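Local coordinates for protein Ral guanine nucleotide dissociation stimulator-like 2 (Mus musculus, PDB 4JGW) that probably acts as a guanine nucleotide exchange factor for small G proteins and associates with GTP-bound Rap1A and H-Ras in vitro, at residues A[301-313]-A[386-396]. Numbering follows the deposited sequence.
Sequences CRLLRNFSSVYAV and GVVPYLGTFLK
The carbonyl oxygen of V388 is gripped from the first turn of helix 307-318: the backbone N of F307 lies 2.8 Å from V388 O and that of S308 3.3 Å from it, both weak, bent hydrogen bonds. A far straighter bond completes the bridge, V388 N donating to R305 O at 2.9 Å (N-H...O 175°). Together they hold V388 beside N306 in a single parallel beta bridge across the break between two helices, where R305, with positive phi, closes helix 284-303 in a Schellman motif and N306 caps the next one. CG of N306 stands anti to the backbone N (chi1 180°), which brings OD1 to 3.4 Å from V388 CB while it accepts the capping bond from S309 N; that donor sits well above the carbonyl plane. The amide's ND2 is held by D214 and T211.

Before the bridge, CB of V387 lies over one face of the R305 guanidinium, offset toward its rim, with V387 CG2 3.7 Å from R305 NH2, and the same methyl meets the edge of the F307 ring; NH1 of R305 forms a salt bridge with E435. Beyond it, the Y390 ring is sandwiched between the backbone N of G392 and the ring of Y311. The two tyrosine planes are inclined at 36°, Y311 CD2 standing 3.4 Å above the plane of the Y390 ring, over its centre. A water links S308 OG to L391 N, accepting from the latter.

The contact thus ties the segment leading into helix 392-404 to the junction of helices 284-303 and 307-318 within the catalytic CDC25-homology domain, with helix 203-219 against L304 and P389, helix 416-436 against V387 and F394, and helix 244-264 against A312 and L391.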
ATOM      1  N   CYS A 301     -19.288  -5.438  -7.098  1.00 31.17           N
ATOM      2  CA  CYS A 301     -17.991  -4.945  -6.626  1.00 31.06           C
ATOM      3  C   CYS A 301     -16.999  -4.775  -7.782  1.00 31.18           C
ATOM      4  O   CYS A 301     -16.246  -3.804  -7.817  1.00 31.00           O
ATOM      5  CB  CYS A 301     -17.402  -5.884  -5.566  1.00 31.03           C
ATOM      6  SG  CYS A 301     -18.191  -5.802  -3.936  1.00 30.13           S
ATOM      7  N   ARG A 302     -17.015  -5.722  -8.720  1.00 31.47           N
ATOM      8  CA  ARG A 302     -16.134  -5.697  -9.888  1.00 31.78           C
ATOM      9  C   ARG A 302     -16.449  -4.519 -10.806  1.00 31.83           C
ATOM     10  O   ARG A 302     -15.538  -3.884 -11.343  1.00 31.80           O
ATOM     11  CB  ARG A 302     -16.243  -7.008 -10.669  1.00 32.03           C
ATOM     12  CG  ARG A 302     -15.145  -7.218 -11.709  1.00 32.79           C
ATOM     13  CD  ARG A 302     -15.519  -8.314 -12.692  1.00 34.76           C
ATOM     14  NE  ARG A 302     -15.976  -7.788 -13.978  1.00 36.91           N
ATOM     15  CZ  ARG A 302     -17.233  -7.462 -14.265  1.00 37.90           C
ATOM     16  NH1 ARG A 302     -18.185  -7.593 -13.353  1.00 39.19           N
ATOM     17  NH2 ARG A 302     -17.541  -6.997 -15.467  1.00 38.31           N
ATOM     18  N   LEU A 303     -17.741  -4.240 -10.978  1.00 31.86           N
ATOM     19  CA  LEU A 303     -18.202  -3.111 -11.786  1.00 31.88           C
ATOM     20  C   LEU A 303     -17.782  -1.783 -11.163  1.00 31.89           C
ATOM     21  O   LEU A 303     -17.561  -0.801 -11.874  1.00 32.08           O
ATOM     22  CB  LEU A 303     -19.725  -3.160 -11.972  1.00 31.90           C
ATOM     23  CG  LEU A 303     -20.297  -4.318 -12.800  1.00 32.26           C
ATOM     24  CD1 LEU A 303     -21.771  -4.547 -12.482  1.00 32.78           C
ATOM     25  CD2 LEU A 303     -20.099  -4.093 -14.298  1.00 32.59           C
ATOM     26  N   LEU A 304     -17.672  -1.769  -9.836  1.00 31.70           N
ATOM     27  CA  LEU A 304     -17.166  -0.612  -9.100  1.00 31.71           C
ATOM     28  C   LEU A 304     -15.639  -0.613  -9.000  1.00 31.61           C
ATOM     29  O   LEU A 304     -15.053   0.307  -8.429  1.00 31.49           O
ATOM     30  CB  LEU A 304     -17.774  -0.564  -7.695  1.00 31.67           C
ATOM     31  CG  LEU A 304     -19.244  -0.164  -7.546  1.00 31.99           C
ATOM     32  CD1 LEU A 304     -19.707  -0.450  -6.133  1.00 31.63           C
ATOM     33  CD2 LEU A 304     -19.470   1.303  -7.903  1.00 32.04           C
ATOM     34  N   ARG A 305     -15.012  -1.649  -9.558  1.00 31.62           N
ATOM     35  CA  ARG A 305     -13.555  -1.835  -9.518  1.00 31.72           C
ATOM     36  C   ARG A 305     -13.008  -2.001  -8.093  1.00 31.39           C
ATOM     37  O   ARG A 305     -11.875  -1.606  -7.799  1.00 31.36           O
ATOM     38  CB  ARG A 305     -12.824  -0.712 -10.268  1.00 31.97           C
ATOM     39  CG  ARG A 305     -13.084  -0.676 -11.771  1.00 33.20           C
ATOM     40  CD  ARG A 305     -12.163   0.325 -12.466  1.00 35.81           C
ATOM     41  NE  ARG A 305     -10.753  -0.055 -12.341  1.00 37.97           N
ATOM     42  CZ  ARG A 305      -9.727   0.676 -12.770  1.00 39.18           C
ATOM     43  NH1 ARG A 305      -9.931   1.844 -13.368  1.00 40.22           N
ATOM     44  NH2 ARG A 305      -8.487   0.234 -12.601  1.00 39.61           N
ATOM     45  N   ASN A 306     -13.824  -2.580  -7.215  1.00 30.95           N
ATOM     46  CA  ASN A 306     -13.386  -2.936  -5.873  1.00 30.71           C
ATOM     47  C   ASN A 306     -12.928  -4.391  -5.872  1.00 30.52           C
ATOM     48  O   ASN A 306     -13.682  -5.298  -5.511  1.00 30.48           O
ATOM     49  CB  ASN A 306     -14.502  -2.696  -4.847  1.00 30.62           C
ATOM     50  CG  ASN A 306     -14.092  -3.057  -3.419  1.00 30.60           C
ATOM     51  OD1 ASN A 306     -12.931  -3.365  -3.139  1.00 30.39           O
ATOM     52  ND2 ASN A 306     -15.055  -3.012  -2.507  1.00 30.27           N
ATOM     53  N   PHE A 307     -11.685  -4.600  -6.296  1.00 30.26           N
ATOM     54  CA  PHE A 307     -11.130  -5.946  -6.429  1.00 30.22           C
ATOM     55  C   PHE A 307     -10.775  -6.571  -5.081  1.00 30.00           C
ATOM     56  O   PHE A 307     -10.581  -7.782  -4.990  1.00 30.06           O
ATOM     57  CB  PHE A 307      -9.932  -5.948  -7.384  1.00 30.13           C
ATOM     58  CG  PHE A 307     -10.276  -5.502  -8.780  1.00 30.25           C
ATOM     59  CD1 PHE A 307     -10.021  -4.195  -9.189  1.00 30.46           C
ATOM     60  CD2 PHE A 307     -10.869  -6.382  -9.679  1.00 30.40           C
ATOM     61  CE1 PHE A 307     -10.347  -3.773 -10.480  1.00 30.40           C
ATOM     62  CE2 PHE A 307     -11.198  -5.970 -10.973  1.00 30.64           C
ATOM     63  CZ  PHE A 307     -10.936  -4.661 -11.372  1.00 30.24           C
ATOM     64  N   SER A 308     -10.701  -5.740  -4.041  1.00 29.84           N
ATOM     65  CA  SER A 308     -10.497  -6.223  -2.680  1.00 29.77           C
ATOM     66  C   SER A 308     -11.685  -7.070  -2.205  1.00 29.79           C
ATOM     67  O   SER A 308     -11.499  -8.192  -1.725  1.00 29.74           O
ATOM     68  CB  SER A 308     -10.257  -5.057  -1.720  1.00 29.75           C
ATOM     69  OG  SER A 308      -9.989  -5.530  -0.413  1.00 29.69           O
ATOM     70  N   SER A 309     -12.897  -6.537  -2.347  1.00 29.71           N
ATOM     71  CA  SER A 309     -14.098  -7.271  -1.941  1.00 29.80           C
ATOM     72  C   SER A 309     -14.514  -8.348  -2.943  1.00 29.92           C
ATOM     73  O   SER A 309     -15.135  -9.341  -2.557  1.00 29.92           O
ATOM     74  CB  SER A 309     -15.255  -6.328  -1.621  1.00 29.71           C
ATOM     75  OG  SER A 309     -15.180  -5.907  -0.270  1.00 29.35           O
ATOM     76  N   VAL A 310     -14.168  -8.161  -4.218  1.00 29.99           N
ATOM     77  CA  VAL A 310     -14.331  -9.224  -5.217  1.00 30.21           C
ATOM     78  C   VAL A 310     -13.590 -10.472  -4.754  1.00 30.38           C
ATOM     79  O   VAL A 310     -14.160 -11.563  -4.734  1.00 30.36           O
ATOM     80  CB  VAL A 310     -13.837  -8.808  -6.630  1.00 30.10           C
ATOM     81  CG1 VAL A 310     -13.738 -10.021  -7.556  1.00 30.21           C
ATOM     82  CG2 VAL A 310     -14.768  -7.789  -7.232  1.00 30.07           C
ATOM     83  N   TYR A 311     -12.328 -10.296  -4.363  1.00 30.68           N
ATOM     84  CA  TYR A 311     -11.513 -11.409  -3.893  1.00 31.08           C
ATOM     85  C   TYR A 311     -11.980 -11.945  -2.547  1.00 30.97           C
ATOM     86  O   TYR A 311     -11.918 -13.149  -2.311  1.00 30.99           O
ATOM     87  CB  TYR A 311     -10.028 -11.041  -3.832  1.00 31.23           C
ATOM     88  CG  TYR A 311      -9.137 -12.245  -3.600  1.00 32.63           C
ATOM     89  CD1 TYR A 311      -8.972 -13.216  -4.588  1.00 33.97           C
ATOM     90  CD2 TYR A 311      -8.475 -12.424  -2.392  1.00 33.83           C
ATOM     91  CE1 TYR A 311      -8.159 -14.328  -4.379  1.00 34.82           C
ATOM     92  CE2 TYR A 311      -7.659 -13.532  -2.171  1.00 34.75           C
ATOM     93  CZ  TYR A 311      -7.506 -14.477  -3.168  1.00 35.04           C
ATOM     94  OH  TYR A 311      -6.703 -15.572  -2.954  1.00 36.08           O
ATOM     95  N   ALA A 312     -12.445 -11.052  -1.674  1.00 31.05           N
ATOM     96  CA  ALA A 312     -12.967 -11.449  -0.370  1.00 31.09           C
ATOM     97  C   ALA A 312     -14.139 -12.413  -0.524  1.00 31.26           C
ATOM     98  O   ALA A 312     -14.183 -13.452   0.133  1.00 31.19           O
ATOM     99  CB  ALA A 312     -13.377 -10.229   0.438  1.00 31.00           C
ATOM    100  N   VAL A 313     -15.066 -12.070  -1.416  1.00 31.41           N
ATOM    101  CA  VAL A 313     -16.261 -12.876  -1.646  1.00 31.78           C
ATOM    102  C   VAL A 313     -15.931 -14.159  -2.411  1.00 32.02           C
ATOM    103  O   VAL A 313     -16.372 -15.240  -2.026  1.00 31.99           O
ATOM    104  CB  VAL A 313     -17.370 -12.064  -2.372  1.00 31.58           C
ATOM    105  CG1 VAL A 313     -18.567 -12.944  -2.696  1.00 31.75           C
ATOM    106  CG2 VAL A 313     -17.810 -10.881  -1.517  1.00 31.47           C
ATOM    107  N   GLY A 386     -13.314   5.385  -9.620  1.00 32.42           N
ATOM    108  CA  GLY A 386     -12.674   4.843  -8.421  1.00 32.25           C
ATOM    109  C   GLY A 386     -12.100   3.450  -8.602  1.00 32.09           C
ATOM    110  O   GLY A 386     -12.414   2.761  -9.574  1.00 32.17           O
ATOM    111  N   VAL A 387     -11.254   3.040  -7.657  1.00 31.98           N
ATOM    112  CA  VAL A 387     -10.660   1.697  -7.646  1.00 31.74           C
ATOM    113  C   VAL A 387     -10.208   1.310  -6.232  1.00 31.62           C
ATOM    114  O   VAL A 387      -9.775   2.163  -5.457  1.00 31.67           O
ATOM    115  CB  VAL A 387      -9.481   1.567  -8.670  1.00 31.70           C
ATOM    116  CG1 VAL A 387      -8.258   2.374  -8.226  1.00 31.77           C
ATOM    117  CG2 VAL A 387      -9.115   0.104  -8.908  1.00 31.43           C
ATOM    118  N   VAL A 388     -10.345   0.028  -5.898  1.00 31.50           N
ATOM    119  CA  VAL A 388      -9.769  -0.529  -4.672  1.00 31.21           C
ATOM    120  C   VAL A 388      -9.103  -1.861  -5.011  1.00 31.24           C
ATOM    121  O   VAL A 388      -9.788  -2.838  -5.320  1.00 31.25           O
ATOM    122  CB  VAL A 388     -10.819  -0.755  -3.544  1.00 31.25           C
ATOM    123  CG1 VAL A 388     -10.135  -1.256  -2.274  1.00 30.84           C
ATOM    124  CG2 VAL A 388     -11.605   0.510  -3.247  1.00 30.78           C
ATOM    125  N   PRO A 389      -7.760  -1.904  -4.967  1.00 31.24           N
ATOM    126  CA  PRO A 389      -7.068  -3.151  -5.269  1.00 31.31           C
ATOM    127  C   PRO A 389      -7.117  -4.132  -4.102  1.00 31.21           C
ATOM    128  O   PRO A 389      -7.295  -3.722  -2.949  1.00 31.16           O
ATOM    129  CB  PRO A 389      -5.627  -2.696  -5.505  1.00 31.30           C
ATOM    130  CG  PRO A 389      -5.477  -1.495  -4.664  1.00 31.31           C
ATOM    131  CD  PRO A 389      -6.819  -0.818  -4.644  1.00 31.20           C
ATOM    132  N   TYR A 390      -6.975  -5.416  -4.411  1.00 31.25           N
ATOM    133  CA  TYR A 390      -6.707  -6.420  -3.394  1.00 31.47           C
ATOM    134  C   TYR A 390      -5.250  -6.255  -2.977  1.00 31.40           C
ATOM    135  O   TYR A 390      -4.336  -6.449  -3.780  1.00 31.46           O
ATOM    136  CB  TYR A 390      -6.986  -7.834  -3.924  1.00 31.58           C
ATOM    137  CG  TYR A 390      -6.484  -8.947  -3.022  1.00 32.26           C
ATOM    138  CD1 TYR A 390      -6.869  -9.017  -1.682  1.00 32.87           C
ATOM    139  CD2 TYR A 390      -5.624  -9.930  -3.512  1.00 32.79           C
ATOM    140  CE1 TYR A 390      -6.403 -10.033  -0.851  1.00 33.66           C
ATOM    141  CE2 TYR A 390      -5.158 -10.952  -2.690  1.00 33.06           C
ATOM    142  CZ  TYR A 390      -5.553 -10.996  -1.362  1.00 33.72           C
ATOM    143  OH  TYR A 390      -5.101 -12.006  -0.543  1.00 34.86           O
ATOM    144  N   LEU A 391      -5.051  -5.871  -1.719  1.00 31.48           N
ATOM    145  CA  LEU A 391      -3.729  -5.519  -1.206  1.00 31.58           C
ATOM    146  C   LEU A 391      -2.775  -6.714  -1.121  1.00 31.74           C
ATOM    147  O   LEU A 391      -1.561  -6.553  -1.258  1.00 31.53           O
ATOM    148  CB  LEU A 391      -3.855  -4.823   0.155  1.00 31.49           C
ATOM    149  CG  LEU A 391      -2.616  -4.158   0.768  1.00 31.38           C
ATOM    150  CD1 LEU A 391      -1.992  -3.128  -0.173  1.00 31.09           C
ATOM    151  CD2 LEU A 391      -2.972  -3.520   2.098  1.00 31.23           C
ATOM    152  N   GLY A 392      -3.337  -7.904  -0.912  1.00 32.01           N
ATOM    153  CA  GLY A 392      -2.557  -9.137  -0.753  1.00 32.30           C
ATOM    154  C   GLY A 392      -1.533  -9.404  -1.842  1.00 32.48           C
ATOM    155  O   GLY A 392      -0.462  -9.946  -1.569  1.00 32.45           O
ATOM    156  N   THR A 393      -1.863  -9.018  -3.071  1.00 32.83           N
ATOM    157  CA  THR A 393      -0.963  -9.170  -4.214  1.00 33.21           C
ATOM    158  C   THR A 393       0.263  -8.256  -4.096  1.00 33.20           C
ATOM    159  O   THR A 393       1.371  -8.647  -4.465  1.00 33.38           O
ATOM    160  CB  THR A 393      -1.696  -8.903  -5.545  1.00 33.31           C
ATOM    161  OG1 THR A 393      -2.987  -9.528  -5.517  1.00 34.02           O
ATOM    162  CG2 THR A 393      -0.901  -9.454  -6.725  1.00 33.76           C
ATOM    163  N   PHE A 394       0.055  -7.044  -3.582  1.00 33.16           N
ATOM    164  CA  PHE A 394       1.145  -6.102  -3.343  1.00 33.16           C
ATOM    165  C   PHE A 394       1.992  -6.530  -2.147  1.00 33.30           C
ATOM    166  O   PHE A 394       3.212  -6.353  -2.147  1.00 33.05           O
ATOM    167  CB  PHE A 394       0.605  -4.683  -3.134  1.00 33.13           C
ATOM    168  CG  PHE A 394       0.041  -4.061  -4.381  1.00 32.85           C
ATOM    169  CD1 PHE A 394      -1.296  -4.241  -4.722  1.00 32.57           C
ATOM    170  CD2 PHE A 394       0.851  -3.303  -5.221  1.00 32.50           C
ATOM    171  CE1 PHE A 394      -1.817  -3.674  -5.878  1.00 32.48           C
ATOM    172  CE2 PHE A 394       0.338  -2.731  -6.381  1.00 32.26           C
ATOM    173  CZ  PHE A 394      -0.999  -2.916  -6.709  1.00 32.46           C
ATOM    174  N   LEU A 395       1.338  -7.095  -1.133  1.00 33.41           N
ATOM    175  CA  LEU A 395       2.038  -7.613   0.039  1.00 33.68           C
ATOM    176  C   LEU A 395       2.925  -8.804  -0.332  1.00 33.88           C
ATOM    177  O   LEU A 395       4.029  -8.944   0.193  1.00 33.73           O
ATOM    178  CB  LEU A 395       1.052  -7.992   1.150  1.00 33.56           C
ATOM    179  CG  LEU A 395       0.179  -6.876   1.736  1.00 33.61           C
ATOM    180  CD1 LEU A 395      -0.867  -7.457   2.671  1.00 33.40           C
ATOM    181  CD2 LEU A 395       1.010  -5.816   2.456  1.00 33.69           C
ATOM    182  N   LYS A 396       2.442  -9.633  -1.257  1.00 34.21           N
ATOM    183  CA  LYS A 396       3.184 -10.798  -1.731  1.00 34.75           C
ATOM    184  C   LYS A 396       4.402 -10.401  -2.571  1.00 34.95           C
ATOM    185  O   LYS A 396       5.503 -10.913  -2.353  1.00 35.04           O
ATOM    186  CB  LYS A 396       2.278 -11.738  -2.534  1.00 34.78           C
ATOM    187  CG  LYS A 396       2.666 -13.202  -2.405  1.00 35.29           C
ATOM    188  CD  LYS A 396       2.629 -13.931  -3.740  1.00 35.83           C
ATOM    189  CE  LYS A 396       3.178 -15.350  -3.590  1.00 35.89           C
ATOM    190  NZ  LYS A 396       3.702 -15.898  -4.869  1.00 36.24           N
TER
HETATM  191  O   HOH W   1      -7.358  -5.538   0.006  1.00 25.82           O